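Local coordinates for protein sulfur oxygenase/reductase (Halothiobacillus neapolitanus, PDB 6QPA) that probably catalyses the oxygen-dependent conversion of elemental sulfur at a mononuclear non-haem iron site, within a hollow assembly of 24 subunits, at residues W82-V85 / H86-E89; E277-Q280 / I281-G285; I129-M132 / T133-P136; V221-L224 / G225-P229; K14-K18 / P19-E23. One frame throughout, in Å; residues are numbered along the deposited sequence.

Contact 1 of 5, residues W82-V85 / H86-E89; sequences WKDV and HSHE
H88 lays its CB over one face of the W82 indole where helix 85-94 begins, the helix that brings H88 to the iron of a facial triad of two histidines and one carboxylate. CB sits 3.5 Å from the centroid of the five-membered ring of W82 and almost on its normal, a CH-pi contact. The imidazole leans obliquely across the indole, planes 58° apart. With chi1 at 179°, CG of H88 lies opposite its own backbone N, which lays the imidazole against the indole, CD2 3.2 Å from W82 NE1, itself bonded to T80. H88 NE2 binds iron with H92 and E116, while its ND1 is hydrogen-bonded to Y118. A broad indole suits this place because it gives CB and ring of the iron ligand a flat apolar surface. V85 opens the helix: its O accepts from E89 N at 3.0 Å, and its CG1 lies 4.0 Å from CG of E89. D84 is the N-cap, and aspartate is short enough to bend back onto the first turn. Its OD1 is gripped twice by S87, by N at 2.7 Å nearly in line with the C-O bond, and by OG at 2.7 Å, 34° out of the carboxylate plane.

Contact 2 of 5, residues E277-Q280 / I281-G285; sequences ELRQ and IHNNG
L278 O accepts from H282 N at 2.8 Å, and R279 O takes N283 N at the same length, the shortest bonds between the two segments. E277 O and Q280 O serve I281 N and N284 N in the same four-residue step. Side chains one turn apart then settle against each other. R279 and N283 point the same way and lie alongside, with CG of the arginine 3.7 Å from ND2 of the asparagine and the guanidinium and amide planes 47° apart. R279 suits this place because its extended chain carries the charge beyond the helix: NH1 reaches M273 O and also I34 O of a third subunit. The contact buries N283 ND2, which has no hydrogen-bond partner in the model, and M218 of a second subunit packs on both residues. N284 turns its amide back along the helix, bringing ND2 to 3.0 Å from Q280 O, at an angle too poor for a bond. Q280 folds at chi2 (-43°), and its NE2 returns to Y276 O. On another flank, I281 drapes CG1 over E277 O at 3.5 Å, and E277 OE1 meets W185. The pattern is that of an amphipathic alpha helix, widening to a pi-type turn at 283-285, in which the apolar L278 and I281 face helix 172-189, and R279 and N283 meet other subunits.

Contact 3 of 5, residues I129-M132 / T133-P136; sequences IMSM and TDVP
S131 and D134 hold each other by two bonds running in opposite directions. S131 N donates to D134 OD2 at 3.0 Å, approaching from above the carboxylate plane, while D134 N returns a bond to S131 O, also at 3.0 Å. Aspartate suits the place because its carboxylate folds back to accept an amide just leaving strand 129-130. S131 OG stands 3.2 Å from the same OD2, but its hydrogen-bond partner is E260 of a fourth subunit, which T133 OG1 shares. That subunit also supplies K151, in a salt bridge with D134 OD1, and G192 N, which bonds to OD2; the buried acid is thus met from both chains. The next carbonyl, M132 O, accepts from V135 N at 3.0 Å. P136, with no N-H to give, merely rests its CD 3.7 Å from that oxygen. On the apolar side M130 sets CG between its backbone N and carbonyl carbon (chi1 60°) and runs on extended to SD, 4.0 Å from V135 CG2, the two chains crossing at about a right angle. This is the tight 3-10 entry to the helix in a beta-alpha-beta unit: the short, weakly bonded strand 129-130, helix 135-144 and parallel strand 153-154.

Contact 4 of 5, residues V221-L224 / G225-P229; sequences VSTL and GANPP
T223 OG1 accepts two backbone N-H groups from the chain that curls round it. G225 N meets it at 3.0 Å in an almost straight bond (169°), which closes an ST turn, and N227 N arrives at 3.1 Å. The hydroxyl can reach both because chi1 of 176° swings OG1 to the far side of the residue's own N, toward the returning chain, and leaves CG2 3.4 Å from N227 O. Threonine suits the spot: its oxygen receives the two amides and is also hydrogen-bonded to E101 OE1 of a fifth subunit, while its methyl lies against N227 O. G225 itself, one of the donors, makes the sharp bend possible; glycine suits the place because its phi of 135° brings the backbone close to L224 O and leaves no side chain to accommodate. N227 then carries its CB to 3.8 Å from T223 OG1, and its ND2 goes to the same E101 OE1, while E101 OE2 accepts from A226 N. A single glutamate of the neighbouring chain therefore binds the turn at several points, and with its charge probably favours the donors turned toward it. The turn belongs to the long loop between helix 214-220 and strand 245-246. T223, P228 and P229 lean on F100 of helix 96-101 in their own subunit, and E101 comes from that same helix in the neighbour.

Contact 5 of 5, residues K14-K18 / P19-E23; sequences KIANK and PDSYE
A16, the first residue past strand 7-15 to meet the coming helix, offers its carbonyl to S21: OG donates to A16 O at 2.6 Å, from above the carbonyl plane. Serine is small enough to lie under the strand end and still reach this oxygen. N17 follows, with CG opposite its backbone N (chi1 -177°), which brings OD1 to the hydroxyl of Y22. Y22 OH donates to it at 3.0 Å, coming from above the plane of the amide carbonyl; the amide and ring planes stand 64° apart, and OD1 lies at the ring edge. ND2 of the same amide is held by L71 O and R68 O, so asparagine ties three pieces of chain together. K18 is the N-cap of helix 19-27. Its O accepts from S21 N at 2.9 Å and also lies 3.2 Å from CD2 at the edge of the Y22 ring. Its side chain arches over the first turn until NZ makes a weak, long salt bridge with D20 OD1 at 3.5 Å. NZ also donates to a water at 3.0 Å, which in turn donates to S21 OG at 2.6 Å. P19 suits the first helical position, where no N-H is needed, although its CD presses on K18 CB. S21 OG thus both gives and receives, which probably restrains its rotation, whereas the charged pair, near solvent and long, probably adds rather less to the hold.

Contact 1 alone reaches the metal: the H88 side chain is about 2 Å from iron, and about 3 Å from those of H92 and E116. Contacts 1, 3 and 5 are strand-to-helix passages; those of contacts 1 and 5 leave antiparallel neighbours, strands 74-82 and 7-15, and their centres lie 29 Å apart. The centre of contact 4 is 22 Å from that of contact 5 and 26 Å from that of contact 1, with nearest atoms about 15 Å and 13 Å apart. Contact 2 lies across the chain from contact 4, 52 Å between centres. No two contacts touch. Contacts 2, 3 and 4 instead bond to other subunits through R279, D134 and T223, joining chains of the 24-subunit assembly.

Contact 1 of 5, residues W82-V85 / H86-E89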
loop_
_atom_site.group_PDB
_atom_site.type_symbol
_atom_site.label_atom_id
_atom_site.label_comp_id
_atom_site.label_asym_id
_atom_site.label_seq_id
_atom_site.Cartn_x
_atom_site.Cartn_y
_atom_site.Cartn_z
ATOM N N TRP A 82 61.165 -19.840 9.467
ATOM C CA TRP A 82 62.508 -19.314 9.259
ATOM C C TRP A 82 63.556 -20.374 9.555
ATOM O O TRP A 82 63.372 -21.223 10.433
ATOM C CB TRP A 82 62.780 -18.100 10.173
ATOM C CG TRP A 82 61.821 -17.015 9.917
ATOM C CD1 TRP A 82 60.616 -16.805 10.544
ATOM C CD2 TRP A 82 61.932 -16.020 8.908
ATOM N NE1 TRP A 82 59.995 -15.708 10.001
ATOM C CE2 TRP A 82 60.774 -15.215 8.985
ATOM C CE3 TRP A 82 62.908 -15.714 7.948
ATOM C CZ2 TRP A 82 60.566 -14.120 8.133
ATOM C CZ3 TRP A 82 62.703 -14.620 7.107
ATOM C CH2 TRP A 82 61.547 -13.836 7.213
ATOM N N LYS A 83 64.686 -20.271 8.853
ATOM C CA LYS A 83 65.829 -21.116 9.182
ATOM C C LYS A 83 66.298 -20.863 10.605
ATOM O O LYS A 83 66.738 -21.794 11.288
ATOM C CB LYS A 83 66.980 -20.875 8.204
ATOM C CG LYS A 83 66.704 -21.330 6.786
ATOM C CD LYS A 83 67.912 -21.087 5.876
ATOM C CE LYS A 83 67.629 -21.512 4.433
ATOM N NZ LYS A 83 68.770 -21.145 3.525
ATOM N N ASP A 84 66.207 -19.614 11.072
ATOM C CA ASP A 84 66.661 -19.250 12.404
ATOM C C ASP A 84 66.092 -17.892 12.768
ATOM O O ASP A 84 65.538 -17.181 11.924
ATOM C CB ASP A 84 68.190 -19.238 12.489
ATOM C CG ASP A 84 68.829 -18.499 11.330
ATOM O OD1 ASP A 84 68.404 -17.370 10.997
ATOM O OD2 ASP A 84 69.745 -19.071 10.720
ATOM N N VAL A 85 66.277 -17.527 14.041
ATOM C CA VAL A 85 65.809 -16.235 14.527
ATOM C C VAL A 85 66.470 -15.107 13.751
ATOM O O VAL A 85 65.807 -14.154 13.333
ATOM C CB VAL A 85 66.083 -16.118 16.038
ATOM C CG1 VAL A 85 65.958 -14.668 16.515
ATOM C CG2 VAL A 85 65.141 -17.011 16.812
ATOM N N HIS A 86 67.782 -15.223 13.504
ATOM C CA HIS A 86 68.518 -14.132 12.872
ATOM C C HIS A 86 67.941 -13.790 11.510
ATOM O O HIS A 86 67.897 -12.619 11.125
ATOM C CB HIS A 86 70.002 -14.484 12.709
ATOM C CG HIS A 86 70.799 -13.385 12.065
ATOM N ND1 HIS A 86 71.020 -13.318 10.704
ATOM C CD2 HIS A 86 71.385 -12.281 12.590
ATOM C CE1 HIS A 86 71.728 -12.240 10.422
ATOM N NE2 HIS A 86 71.968 -11.596 11.552
ATOM N N SER A 87 67.517 -14.805 10.757
ATOM C CA SER A 87 66.954 -14.547 9.440
ATOM C C SER A 87 65.709 -13.680 9.539
ATOM O O SER A 87 65.537 -12.737 8.759
ATOM C CB SER A 87 66.665 -15.862 8.728
ATOM O OG SER A 87 67.890 -16.545 8.500
ATOM N N HIS A 88 64.838 -13.972 10.498
ATOM C CA HIS A 88 63.637 -13.162 10.650
ATOM C C HIS A 88 63.983 -11.738 11.070
ATOM O O HIS A 88 63.460 -10.768 10.508
ATOM C CB HIS A 88 62.693 -13.824 11.653
ATOM C CG HIS A 88 61.424 -13.061 11.902
ATOM N ND1 HIS A 88 61.126 -12.496 13.125
ATOM C CD2 HIS A 88 60.382 -12.769 11.091
ATOM C CE1 HIS A 88 59.949 -11.898 13.058
ATOM N NE2 HIS A 88 59.472 -12.056 11.836
ATOM N N GLU A 89 64.873 -11.592 12.055
ATOM C CA GLU A 89 65.254 -10.262 12.521
ATOM C C GLU A 89 65.936 -9.466 11.420
ATOM O O GLU A 89 65.754 -8.248 11.316
ATOM C CB GLU A 89 66.172 -10.378 13.739
ATOM C CG GLU A 89 65.492 -10.947 14.988
ATOM C CD GLU A 89 64.433 -10.015 15.556
ATOM O OE1 GLU A 89 64.623 -8.773 15.502
ATOM O OE2 GLU A 89 63.396 -10.511 16.044
#

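Contact 2 of 5, residues E277-Q280 / I281-G285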
loop_
_atom_site.group_PDB
_atom_site.type_symbol
_atom_site.label_atom_id
_atom_site.label_comp_id
_atom_site.label_asym_id
_atom_site.label_seq_id
_atom_site.Cartn_x
_atom_site.Cartn_y
_atom_site.Cartn_z
ATOM N N GLU A 277 40.470 -44.171 27.530
ATOM C CA GLU A 277 41.909 -44.359 27.414
ATOM C C GLU A 277 42.618 -43.039 27.110
ATOM O O GLU A 277 43.606 -42.693 27.763
ATOM C CB GLU A 277 42.186 -45.414 26.345
ATOM C CG GLU A 277 43.642 -45.713 26.070
ATOM C CD GLU A 277 43.794 -46.803 25.017
ATOM O OE1 GLU A 277 43.724 -46.503 23.801
ATOM O OE2 GLU A 277 43.950 -47.975 25.412
ATOM N N LEU A 278 42.122 -42.282 26.124
ATOM C CA LEU A 278 42.727 -40.990 25.816
ATOM C C LEU A 278 42.600 -40.029 26.986
ATOM O O LEU A 278 43.498 -39.212 27.233
ATOM C CB LEU A 278 42.088 -40.389 24.572
ATOM C CG LEU A 278 42.713 -39.049 24.151
ATOM C CD1 LEU A 278 44.193 -39.213 23.828
ATOM C CD2 LEU A 278 41.962 -38.457 22.950
ATOM N N ARG A 279 41.481 -40.111 27.709
ATOM C CA ARG A 279 41.279 -39.264 28.877
ATOM C C ARG A 279 42.378 -39.459 29.928
ATOM O O ARG A 279 42.878 -38.478 30.486
ATOM C CB ARG A 279 39.898 -39.541 29.451
ATOM C CG ARG A 279 39.536 -38.820 30.722
ATOM C CD ARG A 279 38.046 -38.900 30.854
ATOM N NE ARG A 279 37.544 -38.706 32.201
ATOM C CZ ARG A 279 36.279 -38.405 32.472
ATOM N NH1 ARG A 279 35.413 -38.232 31.480
ATOM N NH2 ARG A 279 35.877 -38.268 33.724
ATOM N N GLN A 280 42.788 -40.712 30.189
ATOM C CA GLN A 280 43.868 -40.947 31.151
ATOM C C GLN A 280 45.184 -40.362 30.653
ATOM O O GLN A 280 45.909 -39.713 31.412
ATOM C CB GLN A 280 44.052 -42.448 31.408
ATOM C CG GLN A 280 42.803 -43.206 31.824
ATOM C CD GLN A 280 41.992 -42.458 32.840
ATOM O OE1 GLN A 280 42.499 -42.096 33.890
ATOM N NE2 GLN A 280 40.716 -42.225 32.537
ATOM N N ILE A 281 45.495 -40.582 29.374
ATOM C CA ILE A 281 46.713 -40.046 28.773
ATOM C C ILE A 281 46.732 -38.527 28.878
ATOM O O ILE A 281 47.716 -37.933 29.332
ATOM C CB ILE A 281 46.816 -40.502 27.307
ATOM C CG1 ILE A 281 47.008 -42.024 27.226
ATOM C CG2 ILE A 281 47.882 -39.695 26.545
ATOM C CD1 ILE A 281 46.797 -42.597 25.836
ATOM N N HIS A 282 45.626 -37.879 28.502
ATOM C CA HIS A 282 45.597 -36.417 28.478
ATOM C C HIS A 282 45.540 -35.850 29.893
ATOM O O HIS A 282 46.235 -34.878 30.201
ATOM C CB HIS A 282 44.406 -35.919 27.634
ATOM C CG HIS A 282 44.373 -34.424 27.417
ATOM N ND1 HIS A 282 43.403 -33.609 27.968
ATOM C CD2 HIS A 282 45.165 -33.610 26.679
ATOM C CE1 HIS A 282 43.601 -32.358 27.587
ATOM N NE2 HIS A 282 44.673 -32.328 26.812
ATOM N N ASN A 283 44.727 -36.457 30.771
ATOM C CA ASN A 283 44.669 -35.991 32.152
ATOM C C ASN A 283 46.047 -36.041 32.797
ATOM O O ASN A 283 46.506 -35.053 33.374
ATOM C CB ASN A 283 43.673 -36.828 32.975
ATOM C CG ASN A 283 42.230 -36.414 32.727
ATOM O OD1 ASN A 283 41.967 -35.548 31.899
ATOM N ND2 ASN A 283 41.297 -37.023 33.445
ATOM N N ASN A 284 46.730 -37.185 32.693
ATOM C CA ASN A 284 47.996 -37.353 33.398
ATOM C C ASN A 284 49.178 -36.723 32.670
ATOM O O ASN A 284 50.116 -36.244 33.316
ATOM C CB ASN A 284 48.239 -38.836 33.643
ATOM C CG ASN A 284 47.185 -39.432 34.539
ATOM O OD1 ASN A 284 46.789 -38.817 35.531
ATOM N ND2 ASN A 284 46.709 -40.615 34.197
ATOM N N GLY A 285 49.145 -36.696 31.348
ATOM C CA GLY A 285 50.266 -36.209 30.586
ATOM C C GLY A 285 50.179 -34.741 30.218
ATOM O O GLY A 285 51.210 -34.143 29.913
#

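Contact 3 of 5, residues I129-M132 / T133-P136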
loop_
_atom_site.group_PDB
_atom_site.type_symbol
_atom_site.label_atom_id
_atom_site.label_comp_id
_atom_site.label_asym_id
_atom_site.label_seq_id
_atom_site.Cartn_x
_atom_site.Cartn_y
_atom_site.Cartn_z
ATOM N N ILE A 129 50.711 -29.847 2.305
ATOM C CA ILE A 129 49.383 -29.452 1.850
ATOM C C ILE A 129 49.234 -29.782 0.367
ATOM O O ILE A 129 50.212 -29.899 -0.376
ATOM C CB ILE A 129 49.074 -27.970 2.141
ATOM C CG1 ILE A 129 50.024 -27.042 1.406
ATOM C CG2 ILE A 129 49.124 -27.706 3.662
ATOM C CD1 ILE A 129 49.616 -25.581 1.574
ATOM N N MET A 130 47.999 -30.010 -0.059
ATOM C CA MET A 130 47.733 -30.408 -1.438
ATOM C C MET A 130 46.291 -30.065 -1.757
ATOM O O MET A 130 45.560 -29.517 -0.929
ATOM C CB MET A 130 47.992 -31.900 -1.661
ATOM C CG MET A 130 47.118 -32.787 -0.763
ATOM S SD MET A 130 47.411 -34.567 -0.969
ATOM C CE MET A 130 48.899 -34.790 -0.010
ATOM N N SER A 131 45.885 -30.392 -2.968
ATOM C CA SER A 131 44.494 -30.230 -3.337
ATOM C C SER A 131 43.934 -31.577 -3.780
ATOM O O SER A 131 44.672 -32.558 -3.936
ATOM C CB SER A 131 44.343 -29.163 -4.421
ATOM O OG SER A 131 44.734 -29.703 -5.662
ATOM N N MET A 132 42.607 -31.605 -3.960
ATOM C CA MET A 132 41.902 -32.822 -4.372
ATOM C C MET A 132 42.483 -33.419 -5.653
ATOM O O MET A 132 42.650 -34.639 -5.762
ATOM C CB MET A 132 40.409 -32.530 -4.577
ATOM C CG MET A 132 39.590 -32.252 -3.326
ATOM S SD MET A 132 39.317 -33.720 -2.298
ATOM C CE MET A 132 37.896 -33.222 -1.315
ATOM N N THR A 133 42.731 -32.580 -6.665
ATOM C CA THR A 133 43.230 -33.112 -7.927
ATOM C C THR A 133 44.667 -33.610 -7.823
ATOM O O THR A 133 45.151 -34.252 -8.766
ATOM C CB THR A 133 43.094 -32.069 -9.054
ATOM O OG1 THR A 133 43.713 -30.845 -8.667
ATOM C CG2 THR A 133 41.620 -31.808 -9.374
ATOM N N ASP A 134 45.352 -33.348 -6.699
ATOM C CA ASP A 134 46.667 -33.927 -6.440
ATOM C C ASP A 134 46.598 -35.312 -5.807
ATOM O O ASP A 134 47.609 -36.031 -5.783
ATOM C CB ASP A 134 47.483 -33.025 -5.510
ATOM C CG ASP A 134 47.675 -31.623 -6.072
ATOM O OD1 ASP A 134 47.763 -31.488 -7.304
ATOM O OD2 ASP A 134 47.740 -30.654 -5.284
ATOM N N VAL A 135 45.452 -35.702 -5.262
ATOM C CA VAL A 135 45.422 -36.876 -4.388
ATOM C C VAL A 135 45.753 -38.171 -5.139
ATOM O O VAL A 135 46.535 -38.981 -4.616
ATOM C CB VAL A 135 44.087 -36.935 -3.629
ATOM C CG1 VAL A 135 43.939 -38.258 -2.878
ATOM C CG2 VAL A 135 44.045 -35.765 -2.655
ATOM N N PRO A 136 45.219 -38.442 -6.343
ATOM C CA PRO A 136 45.631 -39.694 -7.011
ATOM C C PRO A 136 47.129 -39.779 -7.241
ATOM O O PRO A 136 47.716 -40.849 -7.052
ATOM C CB PRO A 136 44.822 -39.696 -8.321
ATOM C CG PRO A 136 43.587 -38.888 -7.981
ATOM C CD PRO A 136 44.126 -37.771 -7.080
#

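Contact 4 of 5, residues V221-L224 / G225-P229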
loop_
_atom_site.group_PDB
_atom_site.type_symbol
_atom_site.label_atom_id
_atom_site.label_comp_id
_atom_site.label_asym_id
_atom_site.label_seq_id
_atom_site.Cartn_x
_atom_site.Cartn_y
_atom_site.Cartn_z
ATOM N N VAL A 221 53.628 7.191 15.387
ATOM C CA VAL A 221 52.309 7.797 15.257
ATOM C C VAL A 221 52.372 9.240 14.760
ATOM O O VAL A 221 51.343 9.909 14.724
ATOM C CB VAL A 221 51.517 7.705 16.571
ATOM C CG1 VAL A 221 51.037 6.287 16.793
ATOM C CG2 VAL A 221 52.364 8.182 17.748
ATOM N N SER A 222 53.553 9.745 14.394
ATOM C CA SER A 222 53.679 11.061 13.767
ATOM C C SER A 222 53.664 10.983 12.242
ATOM O O SER A 222 54.067 11.940 11.571
ATOM C CB SER A 222 54.966 11.762 14.222
ATOM O OG SER A 222 55.036 11.893 15.625
ATOM N N THR A 223 53.214 9.863 11.689
ATOM C CA THR A 223 53.264 9.602 10.262
ATOM C C THR A 223 52.073 8.725 9.896
ATOM O O THR A 223 51.476 8.059 10.749
ATOM C CB THR A 223 54.591 8.923 9.872
ATOM O OG1 THR A 223 54.588 8.575 8.478
ATOM C CG2 THR A 223 54.816 7.658 10.695
ATOM N N LEU A 224 51.724 8.740 8.616
ATOM C CA LEU A 224 50.728 7.827 8.069
ATOM C C LEU A 224 51.365 6.629 7.385
ATOM O O LEU A 224 50.643 5.808 6.819
ATOM C CB LEU A 224 49.811 8.569 7.091
ATOM C CG LEU A 224 49.051 9.737 7.730
ATOM C CD1 LEU A 224 48.402 10.614 6.697
ATOM C CD2 LEU A 224 47.990 9.185 8.664
ATOM N N GLY A 225 52.700 6.526 7.412
ATOM C CA GLY A 225 53.411 5.389 6.859
ATOM C C GLY A 225 54.618 5.749 6.015
ATOM O O GLY A 225 55.485 4.900 5.769
ATOM N N ALA A 226 54.684 6.998 5.544
ATOM C CA ALA A 226 55.739 7.395 4.622
ATOM C C ALA A 226 57.020 7.832 5.321
ATOM O O ALA A 226 58.083 7.804 4.690
ATOM C CB ALA A 226 55.254 8.536 3.712
ATOM N N ASN A 227 56.973 8.176 6.612
ATOM C CA ASN A 227 58.149 8.664 7.337
ATOM C C ASN A 227 58.375 7.781 8.554
ATOM O O ASN A 227 58.001 8.135 9.686
ATOM C CB ASN A 227 57.996 10.127 7.727
ATOM C CG ASN A 227 57.972 11.022 6.520
ATOM O OD1 ASN A 227 58.984 11.208 5.861
ATOM N ND2 ASN A 227 56.810 11.573 6.216
ATOM N N PRO A 228 58.991 6.626 8.356
ATOM C CA PRO A 228 59.111 5.639 9.434
ATOM C C PRO A 228 60.078 6.108 10.503
ATOM O O PRO A 228 60.962 6.934 10.235
ATOM C CB PRO A 228 59.654 4.398 8.708
ATOM C CG PRO A 228 60.444 4.982 7.549
ATOM C CD PRO A 228 59.665 6.208 7.114
ATOM N N PRO A 229 59.958 5.594 11.723
ATOM C CA PRO A 229 60.999 5.838 12.729
ATOM C C PRO A 229 62.281 5.110 12.356
ATOM O O PRO A 229 62.314 4.278 11.449
ATOM C CB PRO A 229 60.392 5.272 14.017
ATOM C CG PRO A 229 59.466 4.198 13.540
ATOM C CD PRO A 229 58.890 4.711 12.227
#

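Contact 5 of 5, residues K14-K18 / P19-E23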
loop_
_atom_site.group_PDB
_atom_site.type_symbol
_atom_site.label_atom_id
_atom_site.label_comp_id
_atom_site.label_asym_id
_atom_site.label_seq_id
_atom_site.Cartn_x
_atom_site.Cartn_y
_atom_site.Cartn_z
ATOM N N LYS A 14 44.541 -8.956 17.011
ATOM C CA LYS A 14 43.084 -9.032 17.001
ATOM C C LYS A 14 42.569 -7.857 16.188
ATOM O O LYS A 14 42.940 -6.708 16.448
ATOM C CB LYS A 14 42.504 -9.059 18.411
ATOM C CG LYS A 14 42.840 -10.354 19.157
ATOM C CD LYS A 14 42.227 -10.380 20.539
ATOM C CE LYS A 14 42.455 -11.724 21.219
ATOM N NZ LYS A 14 41.806 -12.839 20.439
ATOM N N ILE A 15 41.766 -8.153 15.170
ATOM C CA ILE A 15 41.372 -7.160 14.196
ATOM C C ILE A 15 39.856 -7.052 14.166
ATOM O O ILE A 15 39.122 -7.981 14.536
ATOM C CB ILE A 15 41.933 -7.484 12.798
ATOM C CG1 ILE A 15 41.255 -8.734 12.231
ATOM C CG2 ILE A 15 43.462 -7.708 12.893
ATOM C CD1 ILE A 15 41.730 -9.106 10.885
ATOM N N ALA A 16 39.394 -5.897 13.689
ATOM C CA ALA A 16 37.970 -5.622 13.603
ATOM C C ALA A 16 37.311 -6.542 12.588
ATOM O O ALA A 16 37.831 -6.768 11.499
ATOM C CB ALA A 16 37.728 -4.153 13.231
ATOM N N ASN A 17 36.159 -7.086 12.962
ATOM C CA ASN A 17 35.414 -8.000 12.107
ATOM C C ASN A 17 34.388 -7.182 11.326
ATOM O O ASN A 17 33.234 -7.026 11.718
ATOM C CB ASN A 17 34.763 -9.090 12.950
ATOM C CG ASN A 17 34.026 -10.105 12.118
ATOM O OD1 ASN A 17 33.992 -10.006 10.893
ATOM N ND2 ASN A 17 33.449 -11.104 12.774
ATOM N N LYS A 18 34.840 -6.620 10.213
ATOM C CA LYS A 18 33.987 -5.821 9.347
ATOM C C LYS A 18 34.575 -5.848 7.946
ATOM O O LYS A 18 35.763 -6.149 7.776
ATOM C CB LYS A 18 33.810 -4.390 9.890
ATOM C CG LYS A 18 35.058 -3.546 10.093
ATOM C CD LYS A 18 34.665 -2.230 10.794
ATOM C CE LYS A 18 35.825 -1.237 10.915
ATOM N NZ LYS A 18 36.249 -0.619 9.612
ATOM N N PRO A 19 33.761 -5.576 6.917
ATOM C CA PRO A 19 34.248 -5.724 5.528
ATOM C C PRO A 19 35.549 -4.991 5.212
ATOM O O PRO A 19 36.367 -5.513 4.440
ATOM C CB PRO A 19 33.071 -5.187 4.702
ATOM C CG PRO A 19 31.875 -5.492 5.539
ATOM C CD PRO A 19 32.316 -5.294 6.966
ATOM N N ASP A 20 35.770 -3.808 5.799
ATOM C CA ASP A 20 36.994 -3.056 5.529
ATOM C C ASP A 20 38.230 -3.876 5.874
ATOM O O ASP A 20 39.235 -3.823 5.160
ATOM C CB ASP A 20 36.996 -1.751 6.328
ATOM C CG ASP A 20 35.779 -0.888 6.047
ATOM O OD1 ASP A 20 34.684 -1.212 6.572
ATOM O OD2 ASP A 20 35.920 0.113 5.310
ATOM N N SER A 21 38.156 -4.666 6.953
ATOM C CA SER A 21 39.289 -5.483 7.381
ATOM C C SER A 21 39.576 -6.601 6.388
ATOM O O SER A 21 40.745 -6.901 6.101
ATOM C CB SER A 21 39.004 -6.083 8.756
ATOM O OG SER A 21 38.798 -5.074 9.718
ATOM N N TYR A 22 38.520 -7.250 5.879
ATOM C CA TYR A 22 38.708 -8.282 4.863
ATOM C C TYR A 22 39.293 -7.691 3.591
ATOM O O TYR A 22 40.120 -8.325 2.926
ATOM C CB TYR A 22 37.382 -9.004 4.578
ATOM C CG TYR A 22 36.849 -9.776 5.771
ATOM C CD1 TYR A 22 37.237 -11.097 5.997
ATOM C CD2 TYR A 22 35.980 -9.184 6.680
ATOM C CE1 TYR A 22 36.767 -11.805 7.086
ATOM C CE2 TYR A 22 35.509 -9.884 7.783
ATOM C CZ TYR A 22 35.907 -11.194 7.981
ATOM O OH TYR A 22 35.441 -11.899 9.071
ATOM N N GLU A 23 38.890 -6.468 3.250
ATOM C CA GLU A 23 39.436 -5.828 2.063
ATOM C C GLU A 23 40.926 -5.550 2.232
ATOM O O GLU A 23 41.732 -5.898 1.359
ATOM C CB GLU A 23 38.660 -4.551 1.735
ATOM C CG GLU A 23 39.085 -3.919 0.417
ATOM C CD GLU A 23 38.803 -4.823 -0.782
ATOM O OE1 GLU A 23 37.858 -5.642 -0.710
ATOM O OE2 GLU A 23 39.533 -4.724 -1.793
HETATM O O HOH W 1 38.528 -2.549 9.044
#